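Local coordinates for protein serine protease p27 (Human astrovirus 1, PDB 2W5E) that acts as the trypsin-like serine protease domain of the astrovirus nonstructural polyprotein, cleaving that polyprotein into functional products, at residues I8-L13 against E100-S105; F44-V47 against L52-E55; A107-M110 against T115-Y118. One frame throughout, in Å; residues are numbered along the deposited sequence.

Contact 1: residues I8-L13 against E100-S105; sequences IKPGAL and EDLVVS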
loop_
_atom_site.group_PDB
_atom_site.type_symbol
_atom_site.label_atom_id
_atom_site.label_comp_id
_atom_site.label_asym_id
_atom_site.label_seq_id
_atom_site.Cartn_x
_atom_site.Cartn_y
_atom_site.Cartn_z
ATOM N N ILE A 8 -6.654 -11.808 -4.413
ATOM C CA ILE A 8 -6.116 -12.905 -5.197
ATOM C C ILE A 8 -4.626 -12.636 -5.368
ATOM O O ILE A 8 -4.226 -11.615 -5.942
ATOM C CB ILE A 8 -6.851 -13.030 -6.562
ATOM C CG1 ILE A 8 -8.329 -13.379 -6.329
ATOM C CG2 ILE A 8 -6.171 -14.072 -7.453
ATOM C CD1 ILE A 8 -9.262 -13.073 -7.495
ATOM N N LYS A 9 -3.810 -13.545 -4.839
ATOM C CA LYS A 9 -2.369 -13.318 -4.739
ATOM C C LYS A 9 -1.544 -14.396 -5.464
ATOM O O LYS A 9 -1.069 -15.330 -4.829
ATOM C CB LYS A 9 -1.967 -13.214 -3.257
ATOM C CG LYS A 9 -2.531 -11.967 -2.551
ATOM C CD LYS A 9 -2.094 -11.871 -1.083
ATOM C CE LYS A 9 -2.934 -12.749 -0.172
ATOM N NZ LYS A 9 -2.525 -12.610 1.263
ATOM N N PRO A 10 -1.371 -14.262 -6.795
ATOM C CA PRO A 10 -0.589 -15.233 -7.570
ATOM C C PRO A 10 0.896 -15.252 -7.188
ATOM O O PRO A 10 1.572 -16.255 -7.418
ATOM C CB PRO A 10 -0.766 -14.765 -9.017
ATOM C CG PRO A 10 -1.970 -13.842 -8.989
ATOM C CD PRO A 10 -1.906 -13.191 -7.655
ATOM N N GLY A 11 1.381 -14.153 -6.603
ATOM C CA GLY A 11 2.739 -14.073 -6.062
ATOM C C GLY A 11 2.990 -14.984 -4.870
ATOM O O GLY A 11 4.132 -15.152 -4.444
ATOM N N ALA A 12 1.925 -15.576 -4.334
ATOM C CA ALA A 12 2.039 -16.527 -3.238
ATOM C C ALA A 12 2.190 -17.966 -3.741
ATOM O O ALA A 12 2.210 -18.895 -2.944
ATOM C CB ALA A 12 0.843 -16.417 -2.293
ATOM N N LEU A 13 2.289 -18.128 -5.058
ATOM C CA LEU A 13 2.421 -19.447 -5.680
ATOM C C LEU A 13 3.861 -19.769 -6.073
ATOM O O LEU A 13 4.632 -18.882 -6.430
ATOM C CB LEU A 13 1.525 -19.544 -6.922
ATOM C CG LEU A 13 0.007 -19.428 -6.746
ATOM C CD1 LEU A 13 -0.692 -19.589 -8.088
ATOM C CD2 LEU A 13 -0.498 -20.457 -5.752
ATOM N N GLU A 100 3.126 -24.243 -18.007
ATOM C CA GLU A 100 3.853 -22.981 -17.805
ATOM C C GLU A 100 2.984 -21.791 -17.361
ATOM O O GLU A 100 3.509 -20.709 -17.093
ATOM C CB GLU A 100 4.695 -22.600 -19.031
ATOM C CG GLU A 100 4.209 -23.125 -20.354
ATOM C CD GLU A 100 4.745 -24.517 -20.682
ATOM O OE1 GLU A 100 3.974 -25.489 -20.557
ATOM O OE2 GLU A 100 5.930 -24.644 -21.065
ATOM N N ASP A 101 1.674 -22.006 -17.262
ATOM C CA ASP A 101 0.718 -20.903 -17.116
ATOM C C ASP A 101 0.054 -20.823 -15.752
ATOM O O ASP A 101 -0.278 -21.842 -15.145
ATOM C CB ASP A 101 -0.387 -21.015 -18.171
ATOM C CG ASP A 101 0.151 -21.031 -19.583
ATOM O OD1 ASP A 101 0.985 -20.170 -19.918
ATOM O OD2 ASP A 101 -0.272 -21.909 -20.364
ATOM N N LEU A 102 -0.155 -19.593 -15.290
ATOM C CA LEU A 102 -1.073 -19.344 -14.191
ATOM C C LEU A 102 -2.509 -19.556 -14.688
ATOM O O LEU A 102 -2.861 -19.091 -15.764
ATOM C CB LEU A 102 -0.912 -17.908 -13.673
ATOM C CG LEU A 102 -1.958 -17.451 -12.650
ATOM C CD1 LEU A 102 -1.731 -18.147 -11.321
ATOM C CD2 LEU A 102 -1.954 -15.927 -12.486
ATOM N N VAL A 103 -3.316 -20.267 -13.903
ATOM C CA VAL A 103 -4.766 -20.352 -14.136
ATOM C C VAL A 103 -5.508 -20.053 -12.834
ATOM O O VAL A 103 -5.347 -20.767 -11.839
ATOM C CB VAL A 103 -5.220 -21.738 -14.678
ATOM C CG1 VAL A 103 -6.734 -21.731 -14.983
ATOM C CG2 VAL A 103 -4.436 -22.118 -15.923
ATOM N N VAL A 104 -6.314 -18.993 -12.857
ATOM C CA VAL A 104 -7.116 -18.583 -11.702
ATOM C C VAL A 104 -8.597 -18.555 -12.087
ATOM O O VAL A 104 -8.972 -17.961 -13.107
ATOM C CB VAL A 104 -6.690 -17.190 -11.166
ATOM C CG1 VAL A 104 -7.647 -16.706 -10.069
ATOM C CG2 VAL A 104 -5.253 -17.217 -10.653
ATOM N N SER A 105 -9.428 -19.208 -11.276
ATOM C CA SER A 105 -10.870 -19.194 -11.502
ATOM C C SER A 105 -11.688 -19.270 -10.216
ATOM O O SER A 105 -11.234 -19.811 -9.200
ATOM C CB SER A 105 -11.280 -20.315 -12.462
ATOM O OG SER A 105 -10.953 -21.576 -11.914
#
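Leu102 reaches out between Pro10 and Leu13 and gives one methyl to each, which ties the N-terminal arm to a long strand of the second barrel in this two-barrel, chymotrypsin-like protease. Its CG stands anti to the backbone N (chi1 172°), carrying the fork away from strand 101-112 toward the arm. CD2 comes up on the proline ring, 3.8 Å from Pro10 CB and only slightly farther from Pro10 CG, so it meets that ring obliquely at its CB-CG side. The other branch, CD1, lies 3.7 Å from Leu13 CD1, and here the two leucine side chains run at about a right angle, methyl to methyl. No hydrogen bond crosses the contact; what joins the segments is apolar packing.

The spacing of Pro10 and Leu13 comes from a short 3-10 turn, in which Ala12 N bonds to Lys9 O and Leu13 N to Pro10 O at 3.1 Å. Leu13 also packs on Thr24 and Phe26 of the first barrel and on Met95 and Tyr97 of the second, placing it at the seam between them. Val104 pairs, in an antiparallel ladder, with a strand of the second subunit, so the sheet runs on across the interface; Leu102 of that subunit packs on Ile8. Within the chain, Val104 comes two residues after Leu102, past Val103, which points the other way, and it takes the arm's first touch along its sequence: Ile8 CG2 on Val104 CG1, 4.0 Å apart.

Contact 2: residues F44-V47 against L52-E55; sequences FVNV and LMYE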
loop_
_atom_site.group_PDB
_atom_site.type_symbol
_atom_site.label_atom_id
_atom_site.label_comp_id
_atom_site.label_asym_id
_atom_site.label_seq_id
_atom_site.Cartn_x
_atom_site.Cartn_y
_atom_site.Cartn_z
ATOM N N PHE A 44 13.790 -34.110 -0.278
ATOM C CA PHE A 44 14.214 -32.860 -0.898
ATOM C C PHE A 44 13.529 -32.671 -2.250
ATOM O O PHE A 44 13.553 -33.564 -3.105
ATOM C CB PHE A 44 15.736 -32.804 -1.074
ATOM C CG PHE A 44 16.496 -32.693 0.219
ATOM C CD1 PHE A 44 16.700 -31.451 0.817
ATOM C CD2 PHE A 44 17.023 -33.830 0.832
ATOM C CE1 PHE A 44 17.409 -31.340 2.012
ATOM C CE2 PHE A 44 17.734 -33.733 2.034
ATOM C CZ PHE A 44 17.922 -32.484 2.625
ATOM N N VAL A 45 12.916 -31.504 -2.430
ATOM C CA VAL A 45 12.263 -31.159 -3.690
ATOM C C VAL A 45 12.876 -29.890 -4.282
ATOM O O VAL A 45 13.546 -29.125 -3.580
ATOM C CB VAL A 45 10.719 -30.992 -3.527
ATOM C CG1 VAL A 45 10.075 -32.300 -3.044
ATOM C CG2 VAL A 45 10.378 -29.826 -2.582
ATOM N N ASN A 46 12.666 -29.688 -5.577
ATOM C CA ASN A 46 12.989 -28.420 -6.205
ATOM C C ASN A 46 11.782 -27.485 -6.144
ATOM O O ASN A 46 10.639 -27.916 -6.319
ATOM C CB ASN A 46 13.438 -28.623 -7.653
ATOM C CG ASN A 46 14.783 -29.333 -7.762
ATOM O OD1 ASN A 46 15.661 -29.170 -6.912
ATOM N ND2 ASN A 46 14.951 -30.114 -8.825
ATOM N N VAL A 47 12.050 -26.217 -5.862
ATOM C CA VAL A 47 11.021 -25.177 -5.848
ATOM C C VAL A 47 11.443 -24.112 -6.843
ATOM O O VAL A 47 12.576 -23.649 -6.811
ATOM C CB VAL A 47 10.847 -24.542 -4.443
ATOM C CG1 VAL A 47 9.828 -23.404 -4.487
ATOM C CG2 VAL A 47 10.444 -25.590 -3.413
ATOM N N LEU A 52 13.914 -18.699 -10.560
ATOM C CA LEU A 52 15.040 -19.309 -9.853
ATOM C C LEU A 52 14.644 -20.618 -9.160
ATOM O O LEU A 52 13.633 -20.686 -8.463
ATOM C CB LEU A 52 15.668 -18.319 -8.855
ATOM C CG LEU A 52 16.872 -18.757 -8.001
ATOM C CD1 LEU A 52 18.063 -19.256 -8.837
ATOM C CD2 LEU A 52 17.315 -17.625 -7.087
ATOM N N MET A 53 15.447 -21.658 -9.380
ATOM C CA MET A 53 15.230 -22.960 -8.754
ATOM C C MET A 53 15.955 -23.049 -7.418
ATOM O O MET A 53 17.122 -22.681 -7.312
ATOM C CB MET A 53 15.686 -24.085 -9.686
ATOM C CG MET A 53 14.767 -24.298 -10.876
ATOM S SD MET A 53 13.419 -25.424 -10.483
ATOM C CE MET A 53 14.135 -26.979 -11.006
ATOM N N TYR A 54 15.243 -23.535 -6.406
ATOM C CA TYR A 54 15.783 -23.728 -5.067
ATOM C C TYR A 54 15.599 -25.180 -4.654
ATOM O O TYR A 54 14.607 -25.810 -5.020
ATOM C CB TYR A 54 15.016 -22.886 -4.042
ATOM C CG TYR A 54 14.977 -21.390 -4.263
ATOM C CD1 TYR A 54 15.751 -20.537 -3.477
ATOM C CD2 TYR A 54 14.131 -20.823 -5.217
ATOM C CE1 TYR A 54 15.708 -19.154 -3.654
ATOM C CE2 TYR A 54 14.082 -19.445 -5.403
ATOM C CZ TYR A 54 14.870 -18.616 -4.612
ATOM O OH TYR A 54 14.824 -17.248 -4.785
ATOM N N GLU A 55 16.542 -25.701 -3.877
ATOM C CA GLU A 55 16.340 -26.972 -3.198
ATOM C C GLU A 55 15.702 -26.683 -1.846
ATOM O O GLU A 55 16.098 -25.740 -1.160
ATOM C CB GLU A 55 17.661 -27.728 -3.028
ATOM C CG GLU A 55 17.486 -29.124 -2.440
ATOM C CD GLU A 55 18.800 -29.808 -2.126
ATOM O OE1 GLU A 55 19.521 -29.341 -1.215
ATOM O OE2 GLU A 55 19.103 -30.825 -2.780
#
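Val47 and Tyr54 form the tight end of this pair of antiparallel strands. They are a hydrogen-bonded pair, joined by two bonds, Val47 N to Tyr54 O and Tyr54 N to Val47 O, both 2.7 Å. CA-H...O contacts fill in between the backbones: Asn46 CA lies 3.3 Å from Tyr54 O, and in the neighbouring non-hydrogen-bonded pair Glu55 CA is 3.5 Å from Val45 O. Val47 O has further neighbours, taking a CA-H...O contact from Met53 CA at 3.4 Å and sitting in the plane of the Tyr54 ring beside its edge, 3.6 Å from CD2. The tyrosine CG stands beside its own backbone N (chi1 -58°), which leaves CD2 next to that oxygen. Both side chains are buried: Val47 rests on Cys14 and Leu75, and the Tyr54 side chain on Pro72 and Leu75.

The face bearing Asn46 and Glu55 is looser and nearer the surface. Met53, bent at chi2 and chi3, folds its methyl back across the strand gap until CE is 3.8 Å from Asn46 CB. The amide of Asn46 has its polar partner in Asp17, to which ND2 donates a hydrogen bond. Farther along, the Glu55 carboxylate comes obliquely to the Phe44 ring, their planes 36° apart and Glu55 CD 4.0 Å from Phe44 CD1; this meeting lies on the surface. The two segments belong to the beta hairpin of strands 44-49 and 52-60, adjacent antiparallel staves of the first barrel in the chymotrypsin-like fold.

Contact 3: residues A107-M110 against T115-Y118; sequences AAAM and TLSY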
loop_
_atom_site.group_PDB
_atom_site.type_symbol
_atom_site.label_atom_id
_atom_site.label_comp_id
_atom_site.label_asym_id
_atom_site.label_seq_id
_atom_site.Cartn_x
_atom_site.Cartn_y
_atom_site.Cartn_z
ATOM N N ALA A 107 -15.535 -20.338 -8.375
ATOM C CA ALA A 107 -16.564 -21.366 -8.485
ATOM C C ALA A 107 -17.407 -21.444 -7.226
ATOM O O ALA A 107 -16.928 -21.162 -6.134
ATOM C CB ALA A 107 -15.930 -22.740 -8.773
ATOM N N ALA A 108 -18.666 -21.844 -7.380
ATOM C CA ALA A 108 -19.449 -22.305 -6.246
ATOM C C ALA A 108 -18.837 -23.615 -5.757
ATOM O O ALA A 108 -18.319 -24.402 -6.556
ATOM C CB ALA A 108 -20.907 -22.502 -6.645
ATOM N N ALA A 109 -18.875 -23.837 -4.446
ATOM C CA ALA A 109 -18.283 -25.036 -3.859
ATOM C C ALA A 109 -19.204 -25.714 -2.847
ATOM O O ALA A 109 -20.141 -25.096 -2.332
ATOM C CB ALA A 109 -16.932 -24.713 -3.227
ATOM N N MET A 110 -18.926 -26.987 -2.573
ATOM C CA MET A 110 -19.694 -27.768 -1.610
ATOM C C MET A 110 -18.784 -28.594 -0.712
ATOM O O MET A 110 -17.759 -29.111 -1.160
ATOM C CB MET A 110 -20.685 -28.684 -2.327
ATOM C CG MET A 110 -21.961 -27.985 -2.780
ATOM S SD MET A 110 -23.271 -29.121 -3.290
ATOM C CE MET A 110 -23.601 -29.990 -1.750
ATOM N N THR A 115 -13.768 -32.755 2.581
ATOM C CA THR A 115 -13.567 -32.573 1.149
ATOM C C THR A 115 -14.397 -31.415 0.600
ATOM O O THR A 115 -15.589 -31.288 0.892
ATOM C CB THR A 115 -13.884 -33.877 0.382
ATOM O OG1 THR A 115 -12.973 -34.900 0.803
ATOM C CG2 THR A 115 -13.750 -33.688 -1.126
ATOM N N LEU A 116 -13.745 -30.577 -0.197
ATOM C CA LEU A 116 -14.389 -29.465 -0.878
ATOM C C LEU A 116 -14.442 -29.778 -2.373
ATOM O O LEU A 116 -13.426 -30.141 -2.969
ATOM C CB LEU A 116 -13.601 -28.178 -0.601
ATOM C CG LEU A 116 -14.190 -26.780 -0.807
ATOM C CD1 LEU A 116 -15.464 -26.568 -0.001
ATOM C CD2 LEU A 116 -13.151 -25.733 -0.436
ATOM N N SER A 117 -15.633 -29.671 -2.963
ATOM C CA SER A 117 -15.825 -29.888 -4.399
ATOM C C SER A 117 -16.244 -28.606 -5.094
ATOM O O SER A 117 -16.999 -27.813 -4.538
ATOM C CB SER A 117 -16.868 -30.970 -4.652
ATOM O OG SER A 117 -16.424 -32.208 -4.138
ATOM N N TYR A 118 -15.755 -28.422 -6.319
ATOM C CA TYR A 118 -15.908 -27.171 -7.058
ATOM C C TYR A 118 -15.581 -27.414 -8.521
ATOM O O TYR A 118 -14.765 -28.285 -8.851
ATOM C CB TYR A 118 -14.963 -26.092 -6.496
ATOM C CG TYR A 118 -13.577 -26.631 -6.200
ATOM C CD1 TYR A 118 -12.571 -26.595 -7.164
ATOM C CD2 TYR A 118 -13.284 -27.200 -4.962
ATOM C CE1 TYR A 118 -11.308 -27.112 -6.899
ATOM C CE2 TYR A 118 -12.034 -27.721 -4.692
ATOM C CZ TYR A 118 -11.052 -27.672 -5.667
ATOM O OH TYR A 118 -9.810 -28.183 -5.396
#
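The methyl of Ala109 touches both Leu116 and Tyr118: CB is 4.0 Å from Leu116 CD1 and 4.1 Å from Tyr118 CB. The same methyl is closer still to backbone, 3.4 Å from Ser117 O. That carbonyl oxygen also has Ala109 CA at 3.1 Å and accepts Met110 N in a hydrogen bond. The return bond, Ser117 N to Met110 O, is 2.8 Å long, making Met110 and Ser117 the hydrogen-bonded pair of the ladder.

Leu116 bends back toward the partner strand. With CG anti to its backbone N (chi1 -162°), one branch swings CD1 to 3.6 Å from Met110 O, while the side chain as a whole packs on Val92, Val131 and Ile154. Tyr118 does the reverse. Its CG is wedged between the backbone N and the carbonyl carbon (chi1 43°), and the ring turns away from residues 107-110, leaving CB to touch Ala107 and Ala109. The side chain then goes into the interior of the barrel among Val92, Val94 and Val131, where its hydroxyl is hydrogen-bonded to His142 ND1. Met110, by contrast, sends its thioether out over the surface.

Ala107 and Ala109 thus meet the tyrosine only at its CB, and on their other flank Ala107 is bonded by backbone to Val92 of strand 91-98 and Ala109 to Ser90 just before it. The pairing belongs to the beta hairpin of strands 101-112 and 115-119 in the C-terminal barrel of a chymotrypsin-like protease.

From the N terminus, the arm at residues 8-13 runs straight into the first strand of the first barrel. After three strands and the helix 36-39, contact 2 closes a short hairpin of the same barrel. Only after the chain has crossed into the second barrel does it come back, at residues 100-105, to meet the arm, so contact 1 shuts a long loop that encloses contact 2 and links the two barrels. Strand 101-112 carries on from there into contact 3, another short hairpin, which follows in series. Contacts 2 and 3 lie on opposite sides of the chain's centre, their centres about 31 Å apart, with that of contact 1 about 19 Å from each.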